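Glycoside Hydrolase (Bacteroides uniformis, PDB 5T99) probably hydrolyses galactosidic bonds in agarose-derived sugars as a family 2 glycoside hydrolase, and binds d-galacto-isofagomine in its active-site pocket. Local coordinates at residues T206-T211 / G243-T248; N214-I219 / N237-A242; G319-A324 / H761-G766; P611-L616 / L688-Y693; Y630-C635 / K674-W679. All blocks are in the same frame, centred on the assembly; numbering follows the deposited sequence.

Overall arrangement
The five contacts illustrate how a multidomain glycoside hydrolase is assembled from beta sandwiches around a barrel. Contacts 1 and 2 lie side by side, their centres about 7 Å apart, and pair strands in two different sheets of the family 2 sandwich, contact 2 nested in the chain loop that contact 1 closes. Contacts 4 and 5, with centres about 9 Å apart, form a similar nested couple in a second sandwich, roughly 62 to 67 Å from the first two (centre to centre). Between them, contact 3 docks the C-terminal domain on the TIM barrel, the domain that carries pocket residues such as Glu417 and Glu494; no contact residue belongs to the d-galacto-isofagomine pocket.

Contact 1 (T206-T211 / G243-T248)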
# COMPACT_ATOMS: atom_id res chain seq x y z
N THR A 206 27.35 6.81 7.45
CA THR A 206 28.25 6.58 6.33
C THR A 206 28.60 7.95 5.74
O THR A 206 27.71 8.76 5.46
CB THR A 206 27.58 5.70 5.24
OG1 THR A 206 27.14 4.46 5.81
CG2 THR A 206 28.54 5.41 4.08
N VAL A 207 29.89 8.19 5.53
CA VAL A 207 30.35 9.45 4.96
C VAL A 207 31.28 9.16 3.79
O VAL A 207 32.18 8.32 3.90
CB VAL A 207 31.07 10.34 6.00
CG1 VAL A 207 31.54 11.65 5.36
CG2 VAL A 207 30.17 10.62 7.19
N LYS A 208 31.04 9.86 2.68
CA LYS A 208 31.85 9.76 1.47
C LYS A 208 32.75 11.00 1.38
O LYS A 208 32.28 12.13 1.56
CB LYS A 208 30.94 9.67 0.24
CG LYS A 208 31.65 9.41 -1.08
CD LYS A 208 32.15 7.97 -1.17
CE LYS A 208 32.80 7.66 -2.52
NZ LYS A 208 34.04 8.47 -2.71
N ASN A 209 34.03 10.76 1.11
CA ASN A 209 35.02 11.83 0.92
C ASN A 209 35.42 11.90 -0.56
O ASN A 209 36.32 11.18 -1.01
CB ASN A 209 36.26 11.57 1.80
CG ASN A 209 37.30 12.68 1.71
OD1 ASN A 209 37.12 13.66 0.98
ND2 ASN A 209 38.38 12.55 2.48
N ALA A 210 34.75 12.78 -1.30
CA ALA A 210 35.04 13.00 -2.72
C ALA A 210 36.11 14.07 -2.96
O ALA A 210 36.31 14.45 -4.11
CB ALA A 210 33.75 13.35 -3.47
N THR A 211 36.80 14.57 -1.92
CA THR A 211 37.95 15.48 -2.11
C THR A 211 39.20 14.67 -2.48
O THR A 211 39.15 13.43 -2.53
CB THR A 211 38.26 16.37 -0.87
OG1 THR A 211 38.94 15.62 0.15
CG2 THR A 211 37.01 17.03 -0.30
N GLY A 243 38.74 9.89 -1.74
CA GLY A 243 38.09 8.98 -2.67
C GLY A 243 37.32 7.83 -2.03
O GLY A 243 36.67 7.08 -2.76
N GLU A 244 37.37 7.72 -0.70
CA GLU A 244 36.85 6.54 0.02
C GLU A 244 35.59 6.90 0.80
O GLU A 244 35.19 8.06 0.87
CB GLU A 244 37.91 5.96 0.98
CG GLU A 244 39.23 5.56 0.35
CD GLU A 244 39.22 4.17 -0.27
OE1 GLU A 244 38.19 3.76 -0.86
OE2 GLU A 244 40.27 3.49 -0.15
N GLN A 245 35.00 5.87 1.39
CA GLN A 245 33.78 5.95 2.19
C GLN A 245 34.06 5.24 3.51
O GLN A 245 34.66 4.17 3.52
CB GLN A 245 32.69 5.22 1.43
CG GLN A 245 31.29 5.36 1.97
CD GLN A 245 30.35 4.33 1.35
OE1 GLN A 245 30.41 3.14 1.69
NE2 GLN A 245 29.49 4.77 0.45
N GLY A 246 33.65 5.85 4.61
CA GLY A 246 33.84 5.26 5.95
C GLY A 246 32.54 5.22 6.73
O GLY A 246 31.60 5.95 6.41
N LYS A 247 32.50 4.36 7.75
CA LYS A 247 31.33 4.19 8.62
C LYS A 247 31.71 4.31 10.08
O LYS A 247 32.80 3.92 10.48
CB LYS A 247 30.68 2.82 8.42
CG LYS A 247 30.02 2.63 7.07
CD LYS A 247 29.70 1.17 6.83
CE LYS A 247 28.83 1.01 5.60
NZ LYS A 247 28.65 -0.42 5.24
N THR A 248 30.78 4.82 10.87
CA THR A 248 30.97 4.99 12.30
C THR A 248 29.67 4.74 13.01
O THR A 248 28.60 4.99 12.47
CB THR A 248 31.53 6.40 12.63
OG1 THR A 248 31.68 6.54 14.05
CG2 THR A 248 30.63 7.50 12.08
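Asn209 N donates to Glu244 O over 2.9 Å with an N-H...O angle of 172°, closing one end of an antiparallel ladder between strands 198-209 and 245-255. Two residues back along the first strand, Val207 and Gly246 form a hydrogen-bonded pair in which each amide N reaches the partner's O at 3.0 Å. In the non-hydrogen-bonded pair between these rungs, Lys208 with Gln245, the backbones come closer, and Gln245 CA supports the ladder with a CA-H...O contact to Val207 O at 3.3 Å. Where the strands part, Gly243, in a positive-phi conformation, offers its N to Asn209 O at 2.8 Å, but the bond is bent and weak.

Lys208 reinforces this end. Its chain kinks at chi2 (72°) and again at chi4, laying CD across Gln245 CB and delivering NZ to Gly243 O in a weak bond of 3.0 Å. Further along the same face, the Thr206 methyl CG2 presses on the Gln245 amide, 3.4 Å from CD, while Thr206 OG1 lies alongside the aliphatic part of Lys247.

Asn209 is gripped as well. Its OD1 accepts from Thr211 OG1 at 2.8 Å, on a lone pair in the carbonyl plane, and from Thr211 N, tilted out of that plane, which makes an Asx turn; ND2 goes to Gly213 O and Val240 O. The side-chain amide thus ties the strand end to the facing sheet, where Val207 also rests on Val238. The chemistry implies a division of labour: straight backbone bonds set the register, while the Asn209 amide and, more weakly, the Lys208 ammonium add polar links where the strands part.

Contact 2 (N214-I219 / N237-A242)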
# COMPACT_ATOMS: atom_id res chain seq x y z
N ASN A 214 42.73 13.38 2.60
CA ASN A 214 42.28 12.64 3.79
C ASN A 214 41.68 13.62 4.79
O ASN A 214 42.20 14.72 4.94
CB ASN A 214 43.45 11.90 4.45
CG ASN A 214 43.99 10.75 3.60
OD1 ASN A 214 43.53 10.49 2.49
ND2 ASN A 214 44.97 10.04 4.14
N GLY A 215 40.61 13.23 5.47
CA GLY A 215 39.98 14.07 6.49
C GLY A 215 39.43 13.32 7.69
O GLY A 215 39.14 12.12 7.61
N LYS A 216 39.31 14.05 8.80
CA LYS A 216 38.55 13.64 9.97
C LYS A 216 37.37 14.61 10.08
O LYS A 216 37.56 15.82 10.12
CB LYS A 216 39.41 13.70 11.24
CG LYS A 216 38.65 13.31 12.52
CD LYS A 216 39.49 12.51 13.53
CE LYS A 216 40.21 13.39 14.55
NZ LYS A 216 39.32 13.84 15.66
N PHE A 217 36.15 14.06 10.11
CA PHE A 217 34.93 14.87 10.03
C PHE A 217 34.06 14.66 11.25
O PHE A 217 33.94 13.53 11.73
CB PHE A 217 34.17 14.52 8.76
CG PHE A 217 35.02 14.55 7.51
CD1 PHE A 217 35.47 15.75 6.99
CD2 PHE A 217 35.39 13.37 6.88
CE1 PHE A 217 36.27 15.78 5.86
CE2 PHE A 217 36.19 13.39 5.74
CZ PHE A 217 36.62 14.60 5.23
N ASN A 218 33.49 15.74 11.76
CA ASN A 218 32.60 15.66 12.92
C ASN A 218 31.16 15.46 12.48
O ASN A 218 30.75 15.93 11.42
CB ASN A 218 32.73 16.92 13.80
CG ASN A 218 34.03 16.94 14.60
OD1 ASN A 218 34.60 15.90 14.91
ND2 ASN A 218 34.49 18.13 14.93
N ILE A 219 30.41 14.74 13.30
CA ILE A 219 29.02 14.40 13.02
C ILE A 219 28.19 14.86 14.20
O ILE A 219 28.52 14.52 15.33
CB ILE A 219 28.83 12.88 12.84
CG1 ILE A 219 29.71 12.34 11.71
CG2 ILE A 219 27.36 12.54 12.58
CD1 ILE A 219 29.95 10.85 11.78
N ASN A 237 32.35 11.02 15.12
CA ASN A 237 33.24 11.45 14.06
C ASN A 237 33.75 10.26 13.27
O ASN A 237 33.66 9.11 13.72
CB ASN A 237 34.42 12.24 14.63
CG ASN A 237 35.18 11.47 15.69
OD1 ASN A 237 35.96 10.58 15.39
ND2 ASN A 237 34.92 11.80 16.95
N VAL A 238 34.32 10.55 12.10
CA VAL A 238 34.86 9.51 11.24
C VAL A 238 36.04 10.02 10.41
O VAL A 238 35.99 11.12 9.88
CB VAL A 238 33.73 8.93 10.36
CG1 VAL A 238 33.20 9.97 9.38
CG2 VAL A 238 34.19 7.67 9.64
N GLU A 239 37.10 9.21 10.35
CA GLU A 239 38.21 9.42 9.41
C GLU A 239 37.92 8.69 8.11
O GLU A 239 37.66 7.50 8.10
CB GLU A 239 39.53 8.89 9.97
CG GLU A 239 40.17 9.74 11.06
CD GLU A 239 41.69 9.69 11.02
OE1 GLU A 239 42.29 9.13 11.97
OE2 GLU A 239 42.29 10.21 10.05
N VAL A 240 37.97 9.43 7.00
CA VAL A 240 37.76 8.87 5.68
C VAL A 240 38.86 9.38 4.77
O VAL A 240 39.07 10.59 4.66
CB VAL A 240 36.39 9.28 5.11
CG1 VAL A 240 36.04 8.44 3.89
CG2 VAL A 240 35.29 9.18 6.17
N ALA A 241 39.58 8.46 4.13
CA ALA A 241 40.61 8.82 3.15
C ALA A 241 39.99 9.35 1.86
O ALA A 241 38.80 9.13 1.58
CB ALA A 241 41.50 7.63 2.85
N ALA A 242 40.82 10.05 1.09
CA ALA A 242 40.40 10.65 -0.18
C ALA A 242 39.89 9.59 -1.13
O ALA A 242 40.49 8.53 -1.27
CB ALA A 242 41.56 11.39 -0.83
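With CG turned anti to its carbonyl carbon (chi1 -68°) and OD1 eclipsing CA (chi2 2°), the Asn214 amide folds toward Ala242 and accepts from Ala242 N at 3.1 Å. The bond is fairly straight, although the donor stands somewhat out of the amide plane. A side-chain carbonyl therefore continues, past the end of the strands, the ladder that the backbone builds through two hydrogen-bonded pairs, Gly215 with Val240 and Phe217 with Val238; in the latter both N-to-O bonds measure 3.0 Å.

A similar chi1 (-50°) bends the Phe217 ring back along its own strand, so that one face covers Gly215 C, which stands 3.8 Å above the ring plane and toward its rim. Gly215 has no side chain to obstruct this. From there the ring crosses Val240 at about a right angle, CE2 lying 4.2 Å from Val240 CB, while Ile219 CD1 meets Val238 CG1 at 4.1 Å on the same buried face.

The opposite face is polar and more exposed. Lys216 and Glu239 touch through their methylenes, CD to CG at 3.8 Å, and their charged ends stay well apart. Beside them Asn218 OD1 lies against Asn237 CB, the two amide planes steeply inclined.

Strands 215-224 and 230-240 thus form a beta hairpin whose apolar side, through Val238 on Val207 and Ile219 on Thr205, packs on the facing sheet, as in the immunoglobulin-like sandwich of family 2 glycoside hydrolases.

Contact 3 (G319-A324 / H761-G766); sequences GPMGAA and HFRAVG
Pro320 wedges its ring against the strand 761-766, and here the packing is tight: CB sits 3.4 Å from Val765 O, CG leans on Gly766 CA, and CB also meets the Ala764 methyl CB at 3.9 Å. Gly766, lacking a side chain, lets the CB-CG edge of the pyrrolidine approach the backbone. Met321 supplies the second close patch. All three of its torsions lie near -60°, and this coiled chain carries the terminal methyl over the guanidinium of Arg763, with CE 3.3 Å above the plane, toward the rim, and 3.5 Å from NH2. The sulfur touches Arg763 CG, and Met321 also packs on Ile791, Leu730 and Tyr732.

The other part of the interface is looser and bridged by a water. Pro320 O and Arg763 NH1 are 4.3 Å apart, too far for a direct bond, and the water spans the interval: it donates to Pro320 O at 2.7 Å and accepts from Arg763 NH1 at 2.8 Å, lying in plane at the guanidinium edge. The arginine is thereby apolar-packed on a face and hydrated at its rim.

Both segments have irregular backbones. The loop 319-324 is turned by a bond from Gly322 N to Gly319 O. On the partner side, Arg763 and Ala764 both face Ile791, a classic beta bulge, set in an outermost strand of the C-terminal domain and docked on a loop that joins strand 305-313 to helix 327-339 of the TIM barrel.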
# COMPACT_ATOMS: atom_id res chain seq x y z
N GLY A 319 -6.30 2.09 -8.01
CA GLY A 319 -7.49 2.03 -8.86
C GLY A 319 -7.54 3.16 -9.88
O GLY A 319 -6.60 3.30 -10.65
N PRO A 320 -8.61 4.00 -9.85
CA PRO A 320 -8.70 5.14 -10.78
C PRO A 320 -7.49 6.06 -10.83
O PRO A 320 -7.26 6.70 -11.85
CB PRO A 320 -9.92 5.92 -10.28
CG PRO A 320 -10.75 4.92 -9.55
CD PRO A 320 -9.77 3.95 -8.94
N MET A 321 -6.76 6.15 -9.72
CA MET A 321 -5.53 6.95 -9.67
C MET A 321 -4.31 6.26 -10.28
O MET A 321 -3.25 6.88 -10.39
CB MET A 321 -5.20 7.35 -8.22
CG MET A 321 -6.26 8.22 -7.55
SD MET A 321 -6.50 9.84 -8.33
CE MET A 321 -4.84 10.54 -8.28
N GLY A 322 -4.45 5.00 -10.70
CA GLY A 322 -3.32 4.28 -11.27
C GLY A 322 -2.18 4.07 -10.28
O GLY A 322 -2.40 4.06 -9.06
N ALA A 323 -0.97 3.91 -10.80
CA ALA A 323 0.22 3.59 -10.00
C ALA A 323 1.08 4.79 -9.60
O ALA A 323 1.96 4.64 -8.75
CB ALA A 323 1.08 2.57 -10.73
N ALA A 324 0.87 5.97 -10.19
CA ALA A 324 1.64 7.15 -9.78
C ALA A 324 1.45 7.40 -8.27
O ALA A 324 0.33 7.36 -7.77
CB ALA A 324 1.22 8.38 -10.57
N HIS A 761 -9.53 20.86 -10.19
CA HIS A 761 -9.90 20.21 -11.43
C HIS A 761 -10.34 18.76 -11.26
O HIS A 761 -10.05 18.11 -10.25
CB HIS A 761 -8.73 20.26 -12.43
CG HIS A 761 -7.49 19.57 -11.94
ND1 HIS A 761 -6.53 20.20 -11.18
CD2 HIS A 761 -7.07 18.30 -12.10
CE1 HIS A 761 -5.56 19.35 -10.91
NE2 HIS A 761 -5.87 18.19 -11.45
N PHE A 762 -11.03 18.27 -12.28
CA PHE A 762 -11.37 16.86 -12.37
C PHE A 762 -10.09 16.02 -12.40
O PHE A 762 -9.18 16.34 -13.16
CB PHE A 762 -12.19 16.59 -13.64
CG PHE A 762 -12.42 15.13 -13.86
CD1 PHE A 762 -13.36 14.45 -13.10
CD2 PHE A 762 -11.65 14.42 -14.77
CE1 PHE A 762 -13.56 13.10 -13.26
CE2 PHE A 762 -11.84 13.06 -14.94
CZ PHE A 762 -12.79 12.39 -14.18
N ARG A 763 -10.04 14.96 -11.60
CA ARG A 763 -8.88 14.05 -11.61
C ARG A 763 -9.23 12.65 -12.09
O ARG A 763 -8.57 12.14 -13.00
CB ARG A 763 -8.19 13.98 -10.24
CG ARG A 763 -6.94 13.10 -10.19
CD ARG A 763 -5.91 13.43 -11.29
NE ARG A 763 -4.81 12.48 -11.26
CZ ARG A 763 -4.86 11.23 -11.74
NH1 ARG A 763 -5.96 10.75 -12.34
NH2 ARG A 763 -3.78 10.44 -11.64
N ALA A 764 -10.22 12.02 -11.46
CA ALA A 764 -10.62 10.66 -11.86
C ALA A 764 -11.99 10.25 -11.36
O ALA A 764 -12.57 10.90 -10.49
CB ALA A 764 -9.57 9.65 -11.40
N VAL A 765 -12.49 9.14 -11.91
CA VAL A 765 -13.74 8.51 -11.48
C VAL A 765 -13.61 7.00 -11.37
O VAL A 765 -12.77 6.40 -12.01
CB VAL A 765 -14.89 8.79 -12.47
CG1 VAL A 765 -15.45 10.19 -12.27
CG2 VAL A 765 -14.45 8.57 -13.92
N GLY A 766 -14.46 6.40 -10.55
CA GLY A 766 -14.53 4.94 -10.43
C GLY A 766 -15.89 4.49 -9.94
O GLY A 766 -16.73 5.32 -9.56
O HOH W 1 -5.30 8.12 -13.03

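Contact 4 (P611-L616 / L688-Y693); sequences PMVHIL and LTVKAY
Val613 and Val690 meet tip to tip, and the fit is of branch against branch. The CG2 methyl of Val613, anti to its backbone N, settles between the two methyls of Val690, 3.8 Å from CG2 and 3.9 Å from CG1. Next to this bump lies a hollow: Ala692 has nothing beyond CB, and the body of Val613 sinks over it, with the two CB atoms 3.8 Å apart.

Val690 returns the gesture. Its CG1, held between the backbone N and the carbonyl carbon (chi1 60°), projects into the notch separating Val613 from Ile615, where it finds Ile615 CB at 4.0 Å. The strands run roughly antiparallel in direction, at 149°, but their axes come no closer than 7.7 Å, the spacing of two sheets laid face to face rather than of neighbours in one sheet. This is the core of a beta sandwich: strand 613-616 belongs to a three-stranded sheet, strand 687-693 to the four-stranded one opposite, and alternate residues point into the gap.

Further along, Ile615 extends its chain (chi1 -177°), so that the terminal CD1 lands on the branch point of Leu688, 3.9 Å from CD2 and 4.0 Å from CG. The two side chains cross at a slant. Neighbouring strands complete the core: Val631 touches both valines, Leu640 touches Ile615 and Leu688, and Ala701 and Ile705 of strand 699-706 pack on Val613 and Ile615 respectively.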
# COMPACT_ATOMS: atom_id res chain seq x y z
N PRO A 611 -18.88 -1.19 19.18
CA PRO A 611 -20.08 -1.94 18.79
C PRO A 611 -20.58 -1.59 17.39
O PRO A 611 -20.63 -0.43 17.02
CB PRO A 611 -21.10 -1.54 19.85
CG PRO A 611 -20.27 -1.23 21.05
CD PRO A 611 -19.06 -0.55 20.50
N MET A 612 -20.89 -2.60 16.60
CA MET A 612 -21.41 -2.39 15.25
C MET A 612 -22.37 -3.51 14.86
O MET A 612 -22.49 -4.55 15.53
CB MET A 612 -20.28 -2.23 14.21
CG MET A 612 -19.29 -3.40 14.12
SD MET A 612 -19.87 -4.95 13.36
CE MET A 612 -20.24 -4.41 11.70
N VAL A 613 -23.06 -3.26 13.76
CA VAL A 613 -23.97 -4.21 13.21
C VAL A 613 -24.11 -3.82 11.74
O VAL A 613 -24.07 -2.63 11.40
CB VAL A 613 -25.31 -4.23 13.98
CG1 VAL A 613 -26.09 -2.93 13.77
CG2 VAL A 613 -26.15 -5.43 13.59
N HIS A 614 -24.22 -4.83 10.89
CA HIS A 614 -24.38 -4.60 9.46
C HIS A 614 -25.28 -5.69 8.90
O HIS A 614 -25.21 -6.85 9.35
CB HIS A 614 -23.02 -4.59 8.76
CG HIS A 614 -23.09 -4.61 7.27
ND1 HIS A 614 -23.14 -3.46 6.51
CD2 HIS A 614 -23.07 -5.63 6.38
CE1 HIS A 614 -23.17 -3.77 5.23
NE2 HIS A 614 -23.13 -5.09 5.13
N ILE A 615 -26.10 -5.32 7.93
CA ILE A 615 -27.15 -6.18 7.41
C ILE A 615 -26.98 -6.27 5.89
O ILE A 615 -26.53 -5.32 5.23
CB ILE A 615 -28.56 -5.69 7.84
CG1 ILE A 615 -29.64 -6.64 7.33
CG2 ILE A 615 -28.84 -4.27 7.34
CD1 ILE A 615 -30.98 -6.45 8.01
N LEU A 616 -27.30 -7.45 5.37
CA LEU A 616 -27.34 -7.70 3.94
C LEU A 616 -28.39 -8.79 3.65
O LEU A 616 -28.65 -9.62 4.53
CB LEU A 616 -25.93 -8.03 3.38
CG LEU A 616 -24.95 -9.14 3.81
CD1 LEU A 616 -24.71 -9.20 5.31
CD2 LEU A 616 -25.32 -10.51 3.26
N LEU A 688 -36.60 -3.03 6.85
CA LEU A 688 -36.01 -4.12 7.59
C LEU A 688 -34.96 -3.56 8.56
O LEU A 688 -33.95 -2.98 8.13
CB LEU A 688 -35.38 -5.10 6.60
CG LEU A 688 -34.83 -6.43 7.10
CD1 LEU A 688 -35.92 -7.24 7.76
CD2 LEU A 688 -34.21 -7.19 5.94
N THR A 689 -35.20 -3.71 9.86
CA THR A 689 -34.35 -3.10 10.88
C THR A 689 -33.68 -4.18 11.75
O THR A 689 -34.33 -5.12 12.19
CB THR A 689 -35.16 -2.12 11.75
OG1 THR A 689 -35.67 -1.07 10.93
CG2 THR A 689 -34.29 -1.52 12.85
N VAL A 690 -32.38 -4.02 11.99
CA VAL A 690 -31.62 -4.93 12.85
C VAL A 690 -31.16 -4.18 14.09
O VAL A 690 -30.68 -3.05 13.99
CB VAL A 690 -30.41 -5.59 12.13
CG1 VAL A 690 -29.40 -4.58 11.60
CG2 VAL A 690 -29.73 -6.58 13.06
N LYS A 691 -31.31 -4.82 15.24
CA LYS A 691 -30.90 -4.27 16.51
C LYS A 691 -29.92 -5.22 17.16
O LYS A 691 -30.22 -6.39 17.33
CB LYS A 691 -32.12 -4.06 17.40
CG LYS A 691 -33.04 -2.96 16.92
CD LYS A 691 -34.18 -2.69 17.89
CE LYS A 691 -35.20 -1.76 17.26
NZ LYS A 691 -36.33 -1.50 18.18
N ALA A 692 -28.75 -4.69 17.53
CA ALA A 692 -27.69 -5.46 18.18
C ALA A 692 -27.66 -5.13 19.67
O ALA A 692 -27.67 -3.95 20.04
CB ALA A 692 -26.34 -5.16 17.55
N TYR A 693 -27.60 -6.17 20.50
CA TYR A 693 -27.60 -6.03 21.95
C TYR A 693 -26.41 -6.73 22.59
O TYR A 693 -25.88 -7.70 22.05
CB TYR A 693 -28.87 -6.64 22.55
CG TYR A 693 -30.18 -6.17 21.96
CD1 TYR A 693 -30.83 -5.04 22.44
CD2 TYR A 693 -30.80 -6.88 20.92
CE1 TYR A 693 -32.04 -4.61 21.91
CE2 TYR A 693 -32.00 -6.46 20.38
CZ TYR A 693 -32.62 -5.32 20.88
OH TYR A 693 -33.82 -4.90 20.35

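Contact 5 (Y630-C635 / K674-W679)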
# COMPACT_ATOMS: atom_id res chain seq x y z
N TYR A 630 -28.42 -11.94 6.31
CA TYR A 630 -27.23 -12.13 7.13
C TYR A 630 -26.94 -10.85 7.90
O TYR A 630 -27.12 -9.74 7.38
CB TYR A 630 -26.05 -12.50 6.22
CG TYR A 630 -26.03 -13.93 5.68
CD1 TYR A 630 -24.97 -14.36 4.88
CD2 TYR A 630 -27.03 -14.87 5.99
CE1 TYR A 630 -24.92 -15.66 4.37
CE2 TYR A 630 -26.97 -16.17 5.51
CZ TYR A 630 -25.92 -16.55 4.70
OH TYR A 630 -25.87 -17.83 4.21
N VAL A 631 -26.55 -11.01 9.16
CA VAL A 631 -26.13 -9.88 9.99
C VAL A 631 -24.76 -10.18 10.56
O VAL A 631 -24.53 -11.26 11.10
CB VAL A 631 -27.14 -9.59 11.13
CG1 VAL A 631 -26.56 -8.61 12.16
CG2 VAL A 631 -28.44 -9.03 10.55
N TYR A 632 -23.86 -9.20 10.42
CA TYR A 632 -22.52 -9.26 11.01
C TYR A 632 -22.44 -8.24 12.16
O TYR A 632 -22.70 -7.06 11.96
CB TYR A 632 -21.44 -8.98 9.95
CG TYR A 632 -21.54 -9.82 8.68
CD1 TYR A 632 -21.97 -11.15 8.71
CD2 TYR A 632 -21.17 -9.29 7.44
CE1 TYR A 632 -22.06 -11.90 7.55
CE2 TYR A 632 -21.25 -10.04 6.27
CZ TYR A 632 -21.70 -11.35 6.34
OH TYR A 632 -21.78 -12.10 5.20
N THR A 633 -22.10 -8.71 13.35
CA THR A 633 -22.00 -7.86 14.52
C THR A 633 -20.92 -8.39 15.44
O THR A 633 -20.61 -9.58 15.42
CB THR A 633 -23.34 -7.79 15.30
OG1 THR A 633 -23.22 -6.87 16.40
CG2 THR A 633 -23.72 -9.14 15.86
N ASN A 634 -20.35 -7.50 16.26
CA ASN A 634 -19.46 -7.88 17.36
C ASN A 634 -20.19 -7.94 18.70
O ASN A 634 -19.57 -8.18 19.73
CB ASN A 634 -18.22 -6.97 17.44
CG ASN A 634 -18.57 -5.48 17.42
OD1 ASN A 634 -19.74 -5.10 17.40
ND2 ASN A 634 -17.53 -4.64 17.42
N CYS A 635 -21.51 -7.74 18.69
CA CYS A 635 -22.32 -7.81 19.91
C CYS A 635 -22.79 -9.24 20.23
O CYS A 635 -22.79 -10.12 19.39
CB CYS A 635 -23.54 -6.88 19.79
SG CYS A 635 -23.12 -5.16 19.47
N LYS A 674 -20.05 -19.60 13.26
CA LYS A 674 -20.45 -18.74 14.37
C LYS A 674 -20.22 -17.25 14.09
O LYS A 674 -20.45 -16.43 14.97
CB LYS A 674 -19.74 -19.14 15.67
CG LYS A 674 -18.23 -18.90 15.75
CD LYS A 674 -17.74 -19.28 17.15
CE LYS A 674 -16.22 -19.32 17.27
NZ LYS A 674 -15.77 -20.17 18.42
N TYR A 675 -19.80 -16.90 12.88
CA TYR A 675 -19.39 -15.53 12.56
C TYR A 675 -20.45 -14.73 11.80
O TYR A 675 -20.22 -13.56 11.49
CB TYR A 675 -18.06 -15.57 11.79
CG TYR A 675 -17.01 -16.36 12.54
CD1 TYR A 675 -16.35 -15.81 13.64
CD2 TYR A 675 -16.71 -17.68 12.18
CE1 TYR A 675 -15.40 -16.54 14.34
CE2 TYR A 675 -15.77 -18.42 12.88
CZ TYR A 675 -15.11 -17.85 13.95
OH TYR A 675 -14.17 -18.59 14.65
N ARG A 676 -21.58 -15.37 11.48
CA ARG A 676 -22.73 -14.72 10.85
C ARG A 676 -24.01 -15.11 11.59
O ARG A 676 -24.10 -16.21 12.13
CB ARG A 676 -22.87 -15.15 9.39
CG ARG A 676 -21.56 -15.26 8.65
CD ARG A 676 -21.78 -15.53 7.18
NE ARG A 676 -20.52 -15.76 6.50
CZ ARG A 676 -20.33 -15.67 5.19
NH1 ARG A 676 -21.33 -15.30 4.38
NH2 ARG A 676 -19.13 -15.92 4.68
N LEU A 677 -24.96 -14.17 11.64
CA LEU A 677 -26.31 -14.41 12.16
C LEU A 677 -27.24 -14.37 10.97
O LEU A 677 -27.05 -13.55 10.08
CB LEU A 677 -26.72 -13.32 13.15
CG LEU A 677 -25.88 -13.12 14.41
CD1 LEU A 677 -26.43 -11.97 15.22
CD2 LEU A 677 -25.83 -14.38 15.25
N SER A 678 -28.23 -15.26 10.93
CA SER A 678 -29.05 -15.41 9.72
C SER A 678 -30.54 -15.64 9.97
O SER A 678 -30.94 -16.29 10.93
CB SER A 678 -28.50 -16.54 8.85
OG SER A 678 -28.32 -17.71 9.61
N TRP A 679 -31.34 -15.09 9.06
CA TRP A 679 -32.78 -15.25 9.04
C TRP A 679 -33.19 -15.62 7.62
O TRP A 679 -32.53 -15.20 6.66
CB TRP A 679 -33.47 -13.93 9.41
CG TRP A 679 -33.36 -13.52 10.85
CD1 TRP A 679 -34.31 -13.67 11.82
CD2 TRP A 679 -32.25 -12.87 11.48
NE1 TRP A 679 -33.86 -13.15 13.01
CE2 TRP A 679 -32.60 -12.65 12.83
CE3 TRP A 679 -30.99 -12.44 11.03
CZ2 TRP A 679 -31.73 -12.03 13.74
CZ3 TRP A 679 -30.14 -11.83 11.93
CH2 TRP A 679 -30.51 -11.62 13.27
O HOH W 2 -20.32 -11.17 12.65
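Val631 and Leu677 exchange backbone bonds, Val631 N to Leu677 O at 2.7 Å and Leu677 N to Val631 O at 3.0 Å, as an antiparallel hydrogen-bonded pair in the three-stranded sheet of a beta sandwich. On the sandwich side, the CG2 methyl of Val631 rests 3.6 Å from Trp679 CZ3, and Thr633 CG2 touches Leu677 CD1.

The other face is built round Arg676. Its chain, extended from CG to NE, runs side by side with Tyr632, Arg676 CG passing 3.6 Å from CE1 of the ring. Tyr630, two residues earlier on that ring's strand, also approaches, with CE1 3.6 Å from Arg676 NH1 and CD2 3.6 Å from Ser678 CB. Both phenol planes stand almost perpendicular (87°) to the guanidinium, and Tyr630 lies at its edge.

A second shell holds these groups in place. Asp535 forms a salt bridge with Arg676 NE, the carbonyls of Tyr523 and Asp524 take NH1 and NH2, Thr657 bonds Ser678 OG, and Gly648 O receives Trp679 NE1. Where the strands separate, a water accepts from Thr633 N and donates to Tyr675 O at 2.7 Å; Thr633 OG1 accepts from Cys635 N at 3.0 Å, an ST turn, and bonds Met612 O.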